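Local coordinates for protein lectin (Lotus tetragonolobus, PDB 2EIG) that probably recognises L-fucosyl sugars, as a calcium- and manganese-containing seed lectin of the legume family that assembles from four chains, at residues Thr6-Asp11 against His216-Trp221; Gly18-Trp23 against Ser41-Ala46; Leu28-Asp33 against Val202-Thr207; Ser65-Val70 against Gly156-Ala161. All blocks are in the same frame, centred on the assembly; numbering follows the deposited sequence.

Contact 1 of 4, residues Thr6-Asp11 against His216-Trp221; sequences TRFKDD and HDIYSW. With NAG (2-acetamido-2-deoxy-beta-D-glucopyranose), chain E.
Thr6 meets the strand 214-226 through its backbone while its side chain turns the other way. Its carbonyl, Thr6 O, lies 3.7 Å from Ser220 CB and, less comfortably, 3.1 Å from Tyr219 O, an approach of two acceptors that cannot bond to each other. The methyl Thr6 CG2, set anti to the carbonyl carbon, reaches instead toward the sugar, 3.7 Å from O5 of the N-acetylglucosamine. Asn4, Tyr5 and Thr6 spell the Asn-X-Thr sequon, and Asn4, Thr6 and Ser222 surround this sugar, consistent with an N-linked glycan at the edge of the contact. At Arg7 the backbone again does the work: Arg7 CA directs a nearly straight C-H...O contact at Tyr219 O (3.5 Å, 163° at the hydrogen), and the extended side chain departs from the strand. Tyr219 O is thus approached by two consecutive residues of the loop; Tyr219 and Ser220 also form a classic beta bulge opposite Ser67, in the flat back sheet of the legume lectin sandwich. Phe8 then inserts its ring. CG lies beside the backbone N (chi1 -56°); the far part of the ring, CE1 and CZ, meets the strand. Phe8 CE1 sits obliquely 3.4 Å from Ile218 O, and Phe8 CZ packs on Ile218 CG2 at 3.8 Å. Trp221 CB comes to the ring's edge, near its plane, 3.7 Å from Phe8 CZ. The indole leads away from Phe8, its NE1 hydrogen-bonded to Thr64 OG1.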
loop_
_atom_site.group_PDB
_atom_site.type_symbol
_atom_site.label_atom_id
_atom_site.label_comp_id
_atom_site.label_asym_id
_atom_site.label_seq_id
_atom_site.Cartn_x
_atom_site.Cartn_y
_atom_site.Cartn_z
ATOM N N THR A 6 -5.421 19.713 24.830
ATOM C CA THR A 6 -4.067 20.236 25.010
ATOM C C THR A 6 -3.616 19.763 26.372
ATOM O O THR A 6 -2.416 19.625 26.633
ATOM C CB THR A 6 -4.064 21.756 24.940
ATOM O OG1 THR A 6 -5.081 22.232 25.823
ATOM C CG2 THR A 6 -4.403 22.216 23.543
ATOM N N ARG A 7 -4.594 19.544 27.241
ATOM C CA ARG A 7 -4.441 18.717 28.427
ATOM C C ARG A 7 -5.783 18.067 28.776
ATOM O O ARG A 7 -6.851 18.385 28.179
ATOM C CB ARG A 7 -3.913 19.501 29.625
ATOM C CG ARG A 7 -4.827 20.595 30.158
ATOM C CD ARG A 7 -4.048 21.224 31.326
ATOM N NE ARG A 7 -4.784 22.172 32.161
ATOM C CZ ARG A 7 -4.527 22.380 33.462
ATOM N NH1 ARG A 7 -3.580 21.676 34.095
ATOM N NH2 ARG A 7 -5.231 23.285 34.147
ATOM N N PHE A 8 -5.751 17.185 29.754
ATOM C CA PHE A 8 -6.970 16.465 30.070
ATOM C C PHE A 8 -7.717 16.996 31.264
ATOM O O PHE A 8 -7.159 17.170 32.346
ATOM C CB PHE A 8 -6.705 14.965 30.162
ATOM C CG PHE A 8 -6.087 14.405 28.903
ATOM C CD1 PHE A 8 -4.709 14.402 28.739
ATOM C CD2 PHE A 8 -6.896 13.916 27.866
ATOM C CE1 PHE A 8 -4.145 13.888 27.568
ATOM C CE2 PHE A 8 -6.336 13.413 26.699
ATOM C CZ PHE A 8 -4.956 13.398 26.568
ATOM N N LYS A 9 -8.989 17.266 31.039
ATOM C CA LYS A 9 -9.857 17.687 32.124
ATOM C C LYS A 9 -10.857 16.594 32.389
ATOM O O LYS A 9 -11.293 15.859 31.486
ATOM C CB LYS A 9 -10.581 18.998 31.798
ATOM C CG LYS A 9 -10.039 19.731 30.598
ATOM C CD LYS A 9 -10.509 21.169 30.580
ATOM C CE LYS A 9 -9.874 21.941 31.735
ATOM N NZ LYS A 9 -8.389 22.076 31.576
ATOM N N ASP A 10 -11.206 16.490 33.651
ATOM C CA ASP A 10 -12.164 15.521 34.129
ATOM C C ASP A 10 -13.605 15.950 33.733
ATOM O O ASP A 10 -14.416 16.304 34.592
ATOM C CB ASP A 10 -11.999 15.475 35.652
ATOM C CG ASP A 10 -12.660 14.321 36.249
ATOM O OD1 ASP A 10 -13.393 13.619 35.506
ATOM O OD2 ASP A 10 -12.443 14.089 37.448
ATOM N N ASP A 11 -13.921 15.908 32.440
ATOM C CA ASP A 11 -15.035 16.707 31.931
ATOM C C ASP A 11 -16.101 15.860 31.229
ATOM O O ASP A 11 -16.930 16.398 30.476
ATOM C CB ASP A 11 -14.524 17.889 31.053
ATOM C CG ASP A 11 -13.757 17.416 29.815
ATOM O OD1 ASP A 11 -13.077 18.253 29.156
ATOM O OD2 ASP A 11 -13.818 16.192 29.526
ATOM N N HIS A 216 2.765 5.411 31.826
ATOM C CA HIS A 216 2.424 5.899 30.480
ATOM C C HIS A 216 1.528 7.078 30.698
ATOM O O HIS A 216 0.401 6.927 31.100
ATOM C CB HIS A 216 1.677 4.856 29.645
ATOM C CG HIS A 216 2.198 3.473 29.827
ATOM N ND1 HIS A 216 1.656 2.608 30.746
ATOM C CD2 HIS A 216 3.244 2.814 29.262
ATOM C CE1 HIS A 216 2.312 1.457 30.715
ATOM N NE2 HIS A 216 3.259 1.542 29.809
ATOM N N ASP A 217 2.076 8.262 30.480
ATOM C CA ASP A 217 1.378 9.489 30.793
ATOM C C ASP A 217 1.303 10.205 29.511
ATOM O O ASP A 217 2.329 10.472 28.856
ATOM C CB ASP A 217 2.174 10.340 31.767
ATOM C CG ASP A 217 2.375 9.662 33.068
ATOM O OD1 ASP A 217 3.523 9.696 33.559
ATOM O OD2 ASP A 217 1.393 9.079 33.590
ATOM N N ILE A 218 0.063 10.515 29.190
ATOM C CA ILE A 218 -0.316 11.169 27.970
ATOM C C ILE A 218 -0.640 12.591 28.336
ATOM O O ILE A 218 -1.432 12.845 29.249
ATOM C CB ILE A 218 -1.574 10.486 27.371
ATOM C CG1 ILE A 218 -1.317 8.978 27.159
ATOM C CG2 ILE A 218 -1.981 11.156 26.037
ATOM C CD1 ILE A 218 -2.585 8.211 26.769
ATOM N N TYR A 219 -0.081 13.508 27.556
ATOM C CA TYR A 219 -0.152 14.913 27.839
ATOM C C TYR A 219 -1.193 15.665 27.033
ATOM O O TYR A 219 -1.673 16.719 27.461
ATOM C CB TYR A 219 1.200 15.532 27.587
ATOM C CG TYR A 219 2.271 14.844 28.385
ATOM C CD1 TYR A 219 3.401 14.389 27.774
ATOM C CD2 TYR A 219 2.108 14.622 29.774
ATOM C CE1 TYR A 219 4.391 13.738 28.497
ATOM C CE2 TYR A 219 3.081 13.964 30.516
ATOM C CZ TYR A 219 4.218 13.533 29.870
ATOM O OH TYR A 219 5.197 12.912 30.582
ATOM N N SER A 220 -1.485 15.158 25.839
ATOM C CA SER A 220 -2.319 15.864 24.875
ATOM C C SER A 220 -2.813 14.881 23.847
ATOM O O SER A 220 -2.217 13.814 23.647
ATOM C CB SER A 220 -1.542 17.034 24.183
ATOM O OG SER A 220 -0.602 16.606 23.200
ATOM N N TRP A 221 -3.887 15.240 23.166
ATOM C CA TRP A 221 -4.454 14.309 22.194
ATOM C C TRP A 221 -5.450 15.067 21.361
ATOM O O TRP A 221 -6.343 15.709 21.895
ATOM C CB TRP A 221 -5.119 13.123 22.923
ATOM C CG TRP A 221 -5.759 12.071 22.020
ATOM C CD1 TRP A 221 -5.325 11.642 20.793
ATOM C CD2 TRP A 221 -6.884 11.260 22.357
ATOM N NE1 TRP A 221 -6.159 10.650 20.312
ATOM C CE2 TRP A 221 -7.097 10.368 21.279
ATOM C CE3 TRP A 221 -7.725 11.179 23.493
ATOM C CZ2 TRP A 221 -8.145 9.425 21.286
ATOM C CZ3 TRP A 221 -8.762 10.255 23.495
ATOM C CH2 TRP A 221 -8.957 9.384 22.387
HETATM C C1 NAG E . -5.227 22.175 19.595
HETATM C C2 NAG E . -4.871 22.387 18.127
HETATM C C3 NAG E . -3.889 23.545 17.826
HETATM C C4 NAG E . -3.762 24.647 18.900
HETATM C C5 NAG E . -4.193 24.200 20.300
HETATM C C6 NAG E . -4.558 25.379 21.195
HETATM C C7 NAG E . -4.686 20.572 16.512
HETATM C C8 NAG E . -3.713 19.575 15.945
HETATM N N2 NAG E . -4.296 21.146 17.649
HETATM O O3 NAG E . -4.229 24.122 16.567
HETATM O O4 NAG E . -2.421 25.097 18.942
HETATM O O5 NAG E . -5.365 23.425 20.217
HETATM O O6 NAG E . -5.903 25.751 20.942
HETATM O O7 NAG E . -5.761 20.828 15.950
#

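Contact 2 of 4, residues Gly18-Trp23 against Ser41-Ala46; sequences GDAKIW and SHALYA
Ala20 directs its methyl group at the strand 39-50, on the short passage by which the chain leaves the curved front sheet of the legume lectin sandwich (strand 14-18) for the back sheet (strand 21-23). Gly18 still pairs with Ser41 as an antiparallel, non-hydrogen-bonded pair; beyond it the regular pairing stops, although Ala20 stays close to Ser41, and small side chains carry the contact. Ser41 comes at the turn from the flank. Ser41 OG stands beside its own backbone N (chi1 -60°), which swings the hydroxyl against the Asp19-Ala20 peptide, 3.1 Å from Asp19 C. Although Ser41 OG is also 3.2 Å from Ala20 N, the angle is too poor for a hydrogen bond, and the approach is one of packing. Asp19 CB adds to this, 3.4 Å from Ser41 OG. The Ala20 methyl, CB, lies alongside Ser41 CB at 3.7 Å and is pressed closely onto the next carbonyl, with Ala20 CB 3.2 Å from His42 O. His42 contributes this carbonyl here, while its NE2 hydrogen-bonds to Gly103 O. Further along, the last touch is methyl to methyl: Ala20 CB reaches Ala43 CB at 4.4 Å.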
loop_
_atom_site.group_PDB
_atom_site.type_symbol
_atom_site.label_atom_id
_atom_site.label_comp_id
_atom_site.label_asym_id
_atom_site.label_seq_id
_atom_site.Cartn_x
_atom_site.Cartn_y
_atom_site.Cartn_z
ATOM N N GLY A 18 -10.451 0.769 34.380
ATOM C CA GLY A 18 -9.339 0.268 35.150
ATOM C C GLY A 18 -8.570 1.398 35.815
ATOM O O GLY A 18 -9.155 2.300 36.452
ATOM N N ASP A 19 -7.253 1.347 35.627
ATOM C CA ASP A 19 -6.306 2.244 36.313
ATOM C C ASP A 19 -6.057 3.570 35.625
ATOM O O ASP A 19 -5.166 4.330 36.025
ATOM C CB ASP A 19 -5.025 1.460 36.646
ATOM C CG ASP A 19 -5.324 0.336 37.640
ATOM O OD1 ASP A 19 -5.257 -0.859 37.331
ATOM O OD2 ASP A 19 -5.776 0.670 38.722
ATOM N N ALA A 20 -6.860 3.881 34.603
ATOM C CA ALA A 20 -6.688 5.161 33.927
ATOM C C ALA A 20 -7.352 6.292 34.722
ATOM O O ALA A 20 -8.499 6.164 35.096
ATOM C CB ALA A 20 -7.254 5.114 32.513
ATOM N N LYS A 21 -6.662 7.419 34.868
ATOM C CA LYS A 21 -7.161 8.566 35.680
ATOM C C LYS A 21 -6.546 9.835 35.168
ATOM O O LYS A 21 -5.414 9.812 34.658
ATOM C CB LYS A 21 -6.787 8.421 37.167
ATOM C CG LYS A 21 -7.158 7.094 37.867
ATOM C CD LYS A 21 -8.647 7.011 38.110
ATOM C CE LYS A 21 -9.071 5.710 38.738
ATOM N NZ LYS A 21 -10.552 5.766 38.674
ATOM N N ILE A 22 -7.269 10.956 35.272
ATOM C CA ILE A 22 -6.606 12.263 35.110
ATOM C C ILE A 22 -5.674 12.381 36.326
ATOM O O ILE A 22 -6.103 12.091 37.446
ATOM C CB ILE A 22 -7.615 13.469 35.044
ATOM C CG1 ILE A 22 -8.652 13.282 33.925
ATOM C CG2 ILE A 22 -6.875 14.808 34.854
ATOM C CD1 ILE A 22 -8.057 12.955 32.572
ATOM N N TRP A 23 -4.402 12.717 36.104
ATOM C CA TRP A 23 -3.408 12.864 37.193
ATOM C C TRP A 23 -2.839 14.297 37.183
ATOM O O TRP A 23 -3.354 15.157 36.465
ATOM C CB TRP A 23 -2.368 11.697 37.204
ATOM C CG TRP A 23 -0.838 11.969 37.291
ATOM C CD1 TRP A 23 -0.067 12.693 36.391
ATOM C CD2 TRP A 23 0.104 11.420 38.247
ATOM N NE1 TRP A 23 1.276 12.661 36.749
ATOM C CE2 TRP A 23 1.412 11.900 37.883
ATOM C CE3 TRP A 23 -0.024 10.602 39.377
ATOM C CZ2 TRP A 23 2.567 11.591 38.618
ATOM C CZ3 TRP A 23 1.137 10.293 40.117
ATOM C CH2 TRP A 23 2.415 10.777 39.723
ATOM N N SER A 41 -5.424 -0.177 31.979
ATOM C CA SER A 41 -6.077 1.107 31.850
ATOM C C SER A 41 -6.545 1.299 30.427
ATOM O O SER A 41 -5.759 1.114 29.485
ATOM C CB SER A 41 -5.025 2.219 32.088
ATOM O OG SER A 41 -4.476 2.089 33.387
ATOM N N HIS A 42 -7.786 1.752 30.298
ATOM C CA HIS A 42 -8.381 2.210 29.064
ATOM C C HIS A 42 -8.810 3.649 29.266
ATOM O O HIS A 42 -9.292 3.998 30.320
ATOM C CB HIS A 42 -9.616 1.381 28.767
ATOM C CG HIS A 42 -9.299 0.104 28.072
ATOM N ND1 HIS A 42 -10.198 -0.535 27.248
ATOM C CD2 HIS A 42 -8.140 -0.583 27.983
ATOM C CE1 HIS A 42 -9.617 -1.604 26.730
ATOM N NE2 HIS A 42 -8.365 -1.650 27.154
ATOM N N ALA A 43 -8.600 4.477 28.265
ATOM C CA ALA A 43 -9.119 5.842 28.273
ATOM C C ALA A 43 -9.632 6.041 26.859
ATOM O O ALA A 43 -8.848 6.082 25.881
ATOM C CB ALA A 43 -8.022 6.854 28.600
ATOM N N LEU A 44 -10.950 6.110 26.744
ATOM C CA LEU A 44 -11.590 6.158 25.426
ATOM C C LEU A 44 -12.248 7.497 25.248
ATOM O O LEU A 44 -12.824 8.041 26.199
ATOM C CB LEU A 44 -12.667 5.075 25.330
ATOM C CG LEU A 44 -12.201 3.647 25.688
ATOM C CD1 LEU A 44 -13.350 2.704 25.396
ATOM C CD2 LEU A 44 -10.962 3.225 24.891
ATOM N N TYR A 45 -12.240 8.007 24.028
ATOM C CA TYR A 45 -13.150 9.072 23.713
ATOM C C TYR A 45 -14.581 8.560 24.025
ATOM O O TYR A 45 -14.938 7.429 23.681
ATOM C CB TYR A 45 -13.002 9.537 22.270
ATOM C CG TYR A 45 -13.878 10.706 21.926
ATOM C CD1 TYR A 45 -13.767 11.930 22.634
ATOM C CD2 TYR A 45 -14.796 10.616 20.869
ATOM C CE1 TYR A 45 -14.570 13.010 22.304
ATOM C CE2 TYR A 45 -15.613 11.712 20.524
ATOM C CZ TYR A 45 -15.496 12.879 21.259
ATOM O OH TYR A 45 -16.256 13.951 20.934
ATOM N N ALA A 46 -15.393 9.395 24.682
ATOM C CA ALA A 46 -16.683 8.895 25.169
ATOM C C ALA A 46 -17.837 8.837 24.157
ATOM O O ALA A 46 -18.959 8.532 24.534
ATOM C CB ALA A 46 -17.098 9.654 26.430
#

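Contact 3 of 4, residues Leu28-Asp33 against Val202-Thr207; sequences LAMPTD and VGFSAT
Met30 projects from the end of strand 27-29 onto strand 199-208, so that its side chain bridges the back and front sheets of the legume lectin beta-sandwich in the buried interior. Its first atom, Met30 CB, packs methylene to methyl on Ala206 CB at 3.7 Å. CG lies beside the backbone N, and an extended chi2 (179°) carries the sulphur onward along the strand to Phe204. There Met30 SD rests 3.6 Å from Phe204 CB, and the two side chains run across each other at about a right angle. The chain then bends at chi3 (75°), placing the terminal methyl against backbone: Met30 CE is 3.3 Å from Phe204 O and 3.8 Å from Ser205 CA. A flexible thioether thus follows a strand that offers it first a methyl, then a benzyl carbon, then a peptide. Leu28, one turn of the zigzag earlier, adds a lighter touch, Leu28 CD2 to Phe204 CD1 at 4.2 Å. The Phe204 ring itself is held among aromatics, edge-to-face with both Trp221 and Phe66. After Met30 the chain enters Pro31 through a cis peptide. The carbonyl of that peptide, Met30 O, accepts a hydrogen bond from His216 ND1 and packs 3.4 Å from Ala206 CB.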
loop_
_atom_site.group_PDB
_atom_site.type_symbol
_atom_site.label_atom_id
_atom_site.label_comp_id
_atom_site.label_asym_id
_atom_site.label_seq_id
_atom_site.Cartn_x
_atom_site.Cartn_y
_atom_site.Cartn_z
ATOM N N LEU A 28 -3.009 12.446 31.357
ATOM C CA LEU A 28 -3.732 11.203 31.367
ATOM C C LEU A 28 -2.790 10.060 31.770
ATOM O O LEU A 28 -1.889 9.686 31.018
ATOM C CB LEU A 28 -4.396 10.962 29.999
ATOM C CG LEU A 28 -4.999 9.551 29.815
ATOM C CD1 LEU A 28 -6.008 9.140 30.933
ATOM C CD2 LEU A 28 -5.643 9.527 28.423
ATOM N N ALA A 29 -2.991 9.525 32.973
ATOM C CA ALA A 29 -2.062 8.542 33.508
ATOM C C ALA A 29 -2.625 7.126 33.375
ATOM O O ALA A 29 -3.756 6.841 33.769
ATOM C CB ALA A 29 -1.719 8.834 34.897
ATOM N N MET A 30 -1.800 6.251 32.815
ATOM C CA MET A 30 -2.271 4.912 32.480
ATOM C C MET A 30 -1.078 4.000 32.743
ATOM O O MET A 30 -0.334 3.698 31.832
ATOM C CB MET A 30 -2.654 4.853 30.984
ATOM C CG MET A 30 -3.799 5.805 30.602
ATOM S SD MET A 30 -4.140 5.665 28.872
ATOM C CE MET A 30 -5.018 4.069 28.841
ATOM N N PRO A 31 -0.913 3.558 33.984
ATOM C CA PRO A 31 -1.884 3.785 35.071
ATOM C C PRO A 31 -1.568 4.997 35.941
ATOM O O PRO A 31 -0.468 5.564 35.906
ATOM C CB PRO A 31 -1.709 2.533 35.942
ATOM C CG PRO A 31 -0.216 2.306 35.895
ATOM C CD PRO A 31 0.248 2.785 34.463
ATOM N N THR A 32 -2.564 5.387 36.722
ATOM C CA THR A 32 -2.381 6.434 37.681
ATOM C C THR A 32 -1.248 6.072 38.691
ATOM O O THR A 32 -0.420 6.914 39.028
ATOM C CB THR A 32 -3.666 6.651 38.442
ATOM O OG1 THR A 32 -3.449 7.714 39.367
ATOM C CG2 THR A 32 -4.085 5.399 39.177
ATOM N N ASP A 33 -1.212 4.816 39.126
ATOM C CA ASP A 33 -0.183 4.383 40.043
ATOM C C ASP A 33 0.446 3.017 39.651
ATOM O O ASP A 33 -0.122 1.973 39.891
ATOM C CB ASP A 33 -0.753 4.345 41.477
ATOM C CG ASP A 33 0.317 3.987 42.517
ATOM O OD1 ASP A 33 -0.044 3.627 43.663
ATOM O OD2 ASP A 33 1.508 4.048 42.156
ATOM N N VAL A 202 -12.283 5.190 20.001
ATOM C CA VAL A 202 -10.870 5.550 19.832
ATOM C C VAL A 202 -10.400 5.866 21.212
ATOM O O VAL A 202 -11.177 6.391 22.068
ATOM C CB VAL A 202 -10.640 6.742 18.847
ATOM C CG1 VAL A 202 -11.128 6.321 17.485
ATOM C CG2 VAL A 202 -11.403 8.046 19.323
ATOM N N GLY A 203 -9.136 5.544 21.440
ATOM C CA GLY A 203 -8.520 5.796 22.702
ATOM C C GLY A 203 -7.284 4.969 22.944
ATOM O O GLY A 203 -6.574 4.542 22.032
ATOM N N PHE A 204 -7.001 4.782 24.219
ATOM C CA PHE A 204 -5.731 4.214 24.624
ATOM C C PHE A 204 -5.957 3.076 25.567
ATOM O O PHE A 204 -6.918 3.071 26.325
ATOM C CB PHE A 204 -4.869 5.268 25.331
ATOM C CG PHE A 204 -4.628 6.484 24.511
ATOM C CD1 PHE A 204 -5.460 7.610 24.657
ATOM C CD2 PHE A 204 -3.561 6.528 23.586
ATOM C CE1 PHE A 204 -5.229 8.747 23.891
ATOM C CE2 PHE A 204 -3.335 7.690 22.812
ATOM C CZ PHE A 204 -4.183 8.798 22.985
ATOM N N SER A 205 -5.045 2.116 25.504
ATOM C CA SER A 205 -4.987 1.059 26.450
ATOM C C SER A 205 -3.544 0.917 26.879
ATOM O O SER A 205 -2.622 1.047 26.064
ATOM C CB SER A 205 -5.479 -0.247 25.805
ATOM O OG SER A 205 -5.335 -1.284 26.719
ATOM N N ALA A 206 -3.353 0.625 28.155
ATOM C CA ALA A 206 -2.010 0.469 28.706
ATOM C C ALA A 206 -2.016 -0.541 29.822
ATOM O O ALA A 206 -2.990 -0.669 30.521
ATOM C CB ALA A 206 -1.491 1.815 29.205
ATOM N N THR A 207 -0.928 -1.293 29.979
ATOM C CA THR A 207 -0.833 -2.273 31.026
ATOM C C THR A 207 0.568 -2.214 31.618
ATOM O O THR A 207 1.503 -1.739 31.002
ATOM C CB THR A 207 -0.999 -3.746 30.516
ATOM O OG1 THR A 207 -0.123 -3.928 29.391
ATOM C CG2 THR A 207 -2.434 -4.041 30.146
#

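Contact 4 of 4, residues Ser65-Val70 against Gly156-Ala161; sequences SFSFIV and GSLEKA
The flat back sheet of the lectin sandwich is built here, where strand 61-72 receives strand 159-166 as an antiparallel neighbour, the local axes 159° apart. Phe66 with Ala161 and Phe68 with Glu159 form hydrogen-bonded pairs, each closed by two reciprocal bonds; Ala161 N reaches Phe66 O at 2.9 Å and Glu159 N reaches Phe68 O at 2.8 Å. Ser67 and Lys160 make the non-hydrogen-bonded pair between them and turn to the other face, OG against the aliphatic CG of the lysine. Toward Gly156 the regular ladder ends. Gly156 N still bonds to Val70 O (2.7 Å), while a water accepts from Val70 N at 3.0 Å and lies 2.6 Å from Ser157 O, to which it probably donates. On the inner face both phenylalanines have CG between the backbone N and the carbonyl carbon (chi1 51° and 72°). Ala161 CB sits over the face of the Phe66 ring, 3.8 Å from its centroid, and Glu159 CB over that of Phe68 at 3.7 Å. The same Ala161 methyl also meets Phe68 at its edge. Glu159 continues past the ring to bond through OE1 to Trp151 NE1. Phe66 and Phe68 meet Phe204 and Phe119 of the front sheet, the aromatic filling between two antiparallel sheets of a legume lectin jelly-roll sandwich.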
loop_
_atom_site.group_PDB
_atom_site.type_symbol
_atom_site.label_atom_id
_atom_site.label_comp_id
_atom_site.label_asym_id
_atom_site.label_seq_id
_atom_site.Cartn_x
_atom_site.Cartn_y
_atom_site.Cartn_z
ATOM N N SER A 65 -3.171 12.824 16.840
ATOM C CA SER A 65 -1.863 13.152 17.434
ATOM C C SER A 65 -1.939 13.101 18.934
ATOM O O SER A 65 -2.930 13.488 19.551
ATOM C CB SER A 65 -1.348 14.559 17.025
ATOM O OG SER A 65 -1.184 14.640 15.625
ATOM N N PHE A 66 -0.882 12.609 19.543
ATOM C CA PHE A 66 -0.821 12.620 20.995
ATOM C C PHE A 66 0.623 12.675 21.487
ATOM O O PHE A 66 1.507 12.069 20.888
ATOM C CB PHE A 66 -1.587 11.444 21.631
ATOM C CG PHE A 66 -1.231 10.089 21.071
ATOM C CD1 PHE A 66 -0.223 9.328 21.659
ATOM C CD2 PHE A 66 -1.916 9.571 19.962
ATOM C CE1 PHE A 66 0.098 8.065 21.175
ATOM C CE2 PHE A 66 -1.583 8.325 19.474
ATOM C CZ PHE A 66 -0.598 7.580 20.058
ATOM N N SER A 67 0.842 13.456 22.547
ATOM C CA SER A 67 2.126 13.556 23.210
ATOM C C SER A 67 2.016 12.697 24.421
ATOM O O SER A 67 1.008 12.758 25.122
ATOM C CB SER A 67 2.389 14.990 23.715
ATOM O OG SER A 67 2.803 15.742 22.600
ATOM N N PHE A 68 3.076 11.965 24.703
ATOM C CA PHE A 68 3.090 11.069 25.844
ATOM C C PHE A 68 4.534 10.857 26.296
ATOM O O PHE A 68 5.478 11.100 25.550
ATOM C CB PHE A 68 2.402 9.741 25.513
ATOM C CG PHE A 68 3.200 8.866 24.585
ATOM C CD1 PHE A 68 4.048 7.865 25.108
ATOM C CD2 PHE A 68 3.119 9.041 23.208
ATOM C CE1 PHE A 68 4.825 7.058 24.250
ATOM C CE2 PHE A 68 3.891 8.212 22.290
ATOM C CZ PHE A 68 4.741 7.226 22.851
ATOM N N ILE A 69 4.699 10.434 27.532
ATOM C CA ILE A 69 5.998 10.003 27.976
ATOM C C ILE A 69 5.787 8.673 28.747
ATOM O O ILE A 69 4.833 8.542 29.517
ATOM C CB ILE A 69 6.681 11.049 28.878
ATOM C CG1 ILE A 69 7.222 12.275 28.084
ATOM C CG2 ILE A 69 7.774 10.426 29.544
ATOM C CD1 ILE A 69 7.849 13.612 28.914
ATOM N N VAL A 70 6.676 7.704 28.522
ATOM C CA VAL A 70 6.776 6.517 29.378
ATOM C C VAL A 70 7.970 6.643 30.305
ATOM O O VAL A 70 9.040 7.121 29.899
ATOM C CB VAL A 70 6.781 5.163 28.571
ATOM C CG1 VAL A 70 5.558 5.126 27.628
ATOM C CG2 VAL A 70 8.079 4.968 27.770
ATOM N N GLY A 156 10.891 8.971 30.579
ATOM C CA GLY A 156 10.559 10.379 30.806
ATOM C C GLY A 156 10.655 11.250 29.594
ATOM O O GLY A 156 10.354 12.459 29.666
ATOM N N SER A 157 11.042 10.675 28.462
ATOM C CA SER A 157 11.260 11.473 27.247
ATOM C C SER A 157 9.970 11.679 26.484
ATOM O O SER A 157 9.205 10.749 26.300
ATOM C CB SER A 157 12.249 10.819 26.321
ATOM O OG SER A 157 12.537 11.690 25.231
ATOM N N LEU A 158 9.742 12.906 26.028
ATOM C CA LEU A 158 8.489 13.215 25.355
ATOM C C LEU A 158 8.507 12.601 23.983
ATOM O O LEU A 158 9.473 12.747 23.234
ATOM C CB LEU A 158 8.257 14.717 25.255
ATOM C CG LEU A 158 7.008 15.126 24.474
ATOM C CD1 LEU A 158 5.847 15.052 25.439
ATOM C CD2 LEU A 158 7.218 16.558 23.855
ATOM N N GLU A 159 7.440 11.879 23.684
ATOM C CA GLU A 159 7.234 11.333 22.350
ATOM C C GLU A 159 6.008 11.998 21.771
ATOM O O GLU A 159 5.034 12.222 22.461
ATOM C CB GLU A 159 6.996 9.841 22.462
ATOM C CG GLU A 159 8.166 9.058 23.115
ATOM C CD GLU A 159 9.291 8.899 22.118
ATOM O OE1 GLU A 159 10.333 8.294 22.445
ATOM O OE2 GLU A 159 9.088 9.371 20.974
ATOM N N LYS A 160 6.057 12.318 20.488
ATOM C CA LYS A 160 4.940 12.979 19.829
ATOM C C LYS A 160 4.567 12.086 18.642
ATOM O O LYS A 160 5.314 11.999 17.668
ATOM C CB LYS A 160 5.359 14.385 19.400
ATOM C CG LYS A 160 5.699 15.340 20.581
ATOM C CD LYS A 160 6.087 16.796 20.120
ATOM C CE LYS A 160 7.285 16.786 19.193
ATOM N NZ LYS A 160 6.883 16.803 17.743
ATOM N N ALA A 161 3.441 11.398 18.773
ATOM C CA ALA A 161 2.937 10.424 17.799
ATOM C C ALA A 161 1.909 11.119 16.950
ATOM O O ALA A 161 1.098 11.865 17.476
ATOM C CB ALA A 161 2.280 9.243 18.527
HETATM O O HOH W 1 9.153 8.180 26.816
#

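How the contacts relate
Contacts 2 and 3 lie in the interior, their centres 5 Å apart, and rely on small or flexible groups, apolar in contact 3 and partly polar in contact 2; contacts 1 and 4 are partly buried and reach the surface. Contact 4 alone is stitched by backbone hydrogen bonds across its segments, because it pairs two strands of one sheet, whereas contact 3 packs one sheet on the other and contact 2 follows a crossing between them. Strand 214-226 of contact 1 lies between strands 27-29 and 61-72, and so adjoins both contact 3 and contact 4. A shared cluster of rings between the sheets joins contacts 1, 3 and 4, while contacts 2 and 4 do not meet.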